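Local coordinates for protein putative protease (Parabacteroides distasonis ATCC 8503, PDB 3KD4) that is of unknown function but is possibly a protease, with a central domain that probably adopts a transglutaminase-like fold, at residues T347-G350 with G351-V355. Numbering follows the deposited sequence.
Sequences TNRG and GLDKV
Leu352 N donates to Arg349 O over 2.9 Å, closing a type II' beta turn in which Gly350, with positive phi, and Gly351 hold the two corners. A second, overlapping turn of type I follows at once: its closing bond, from Asp353 N to Gly350 O, is weak at 3.4 Å. The two turns take the chain from the short helix 346-349 into strand 353-357, which lies between strands 305-312 and 362-363 in the antiparallel sheet of the central domain. Across this bend the side chains of Arg349 and Asp353 form a bidentate salt bridge. The guanidinium presents its side edge, NE together with one terminal nitrogen, and each nitrogen takes a different carboxylate oxygen. Arg349 NE reaches Asp353 OD2 at 2.8 Å, and both bonds are nearly straight. The acceptors lie almost in the guanidinium plane and are met on their syn sides, although the carboxylate is turned by 29° from that plane. A bend at chi3 (53°) turns the arginine chain so that this edge faces the aspartate. Two bonds to one carboxylate restrict rotation of the guanidinium, and a third link, from Arg349 NH1 to Glu418, ties the turn to the short strand 417-418. Two acidic partners would probably stabilise the positive charge of the arginine. Leu352 crosses the arginine chain at about a right angle, and its CD1 sits 3.8 Å above one guanidinium face of Arg349, displaced toward the rim. Leu352 CB also packs against the turn itself, 3.3 Å from Arg349 O. Asp353 is buried and its side chain touches Val310 of strand 305-312; the ion pair lies near the beginning of strand 353-357, where the chain enters the sheet, with Arg349 NH2 2.9 Å from Asp353 OD1.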
# COMPACT_ATOMS: atom_id res chain seq x y z
N THR A 347 -4.96 10.83 -8.30
CA THR A 347 -6.29 10.82 -8.90
C THR A 347 -6.82 9.40 -9.25
O THR A 347 -7.98 9.25 -9.64
CB THR A 347 -6.32 11.73 -10.14
OG1 THR A 347 -5.31 11.29 -11.07
CG2 THR A 347 -6.05 13.21 -9.73
N ASN A 348 -5.99 8.37 -9.08
CA ASN A 348 -6.49 7.00 -9.23
C ASN A 348 -7.46 6.63 -8.14
O ASN A 348 -8.54 6.10 -8.38
CB ASN A 348 -5.36 5.96 -9.30
CG ASN A 348 -4.65 5.96 -10.61
OD1 ASN A 348 -4.86 6.82 -11.47
ND2 ASN A 348 -3.81 4.96 -10.81
N ARG A 349 -7.10 6.92 -6.89
CA ARG A 349 -7.98 6.61 -5.77
C ARG A 349 -8.83 7.82 -5.38
O ARG A 349 -9.86 7.69 -4.72
CB ARG A 349 -7.16 6.09 -4.59
CG ARG A 349 -6.42 4.75 -4.86
CD ARG A 349 -5.52 4.37 -3.70
NE ARG A 349 -6.27 4.38 -2.45
CZ ARG A 349 -7.13 3.44 -2.07
NH1 ARG A 349 -7.35 2.36 -2.83
NH2 ARG A 349 -7.80 3.55 -0.93
N GLY A 350 -8.40 9.02 -5.76
CA GLY A 350 -9.16 10.22 -5.50
C GLY A 350 -9.61 10.34 -4.07
O GLY A 350 -8.81 10.22 -3.13
N GLY A 351 -10.91 10.57 -3.91
CA GLY A 351 -11.55 10.73 -2.63
C GLY A 351 -11.71 9.47 -1.77
O GLY A 351 -12.25 9.56 -0.68
N LEU A 352 -11.20 8.31 -2.20
CA LEU A 352 -11.10 7.16 -1.30
C LEU A 352 -10.17 7.47 -0.11
O LEU A 352 -10.30 6.91 0.96
CB LEU A 352 -10.61 5.94 -2.06
CG LEU A 352 -11.60 5.29 -3.04
CD1 LEU A 352 -11.03 3.99 -3.58
CD2 LEU A 352 -12.96 5.04 -2.37
N ASP A 353 -9.21 8.36 -0.31
CA ASP A 353 -8.21 8.70 0.68
C ASP A 353 -8.31 10.17 1.06
O ASP A 353 -8.91 10.95 0.36
CB ASP A 353 -6.81 8.45 0.12
CG ASP A 353 -6.57 6.97 -0.21
OD1 ASP A 353 -7.24 6.08 0.37
OD2 ASP A 353 -5.72 6.71 -1.07
N LYS A 354 -7.70 10.51 2.18
CA LYS A 354 -7.65 11.88 2.67
C LYS A 354 -6.24 12.38 2.45
O LYS A 354 -5.27 11.76 2.88
CB LYS A 354 -8.03 11.92 4.15
CG LYS A 354 -9.52 12.12 4.39
CD LYS A 354 -9.92 11.88 5.85
CE LYS A 354 -11.44 11.91 6.02
NZ LYS A 354 -11.80 12.18 7.43
N VAL A 355 -6.12 13.50 1.76
CA VAL A 355 -4.82 14.05 1.39
C VAL A 355 -4.67 15.38 2.11
O VAL A 355 -5.56 16.23 2.04
CB VAL A 355 -4.72 14.20 -0.12
CG1 VAL A 355 -3.41 14.88 -0.55
CG2 VAL A 355 -4.91 12.82 -0.76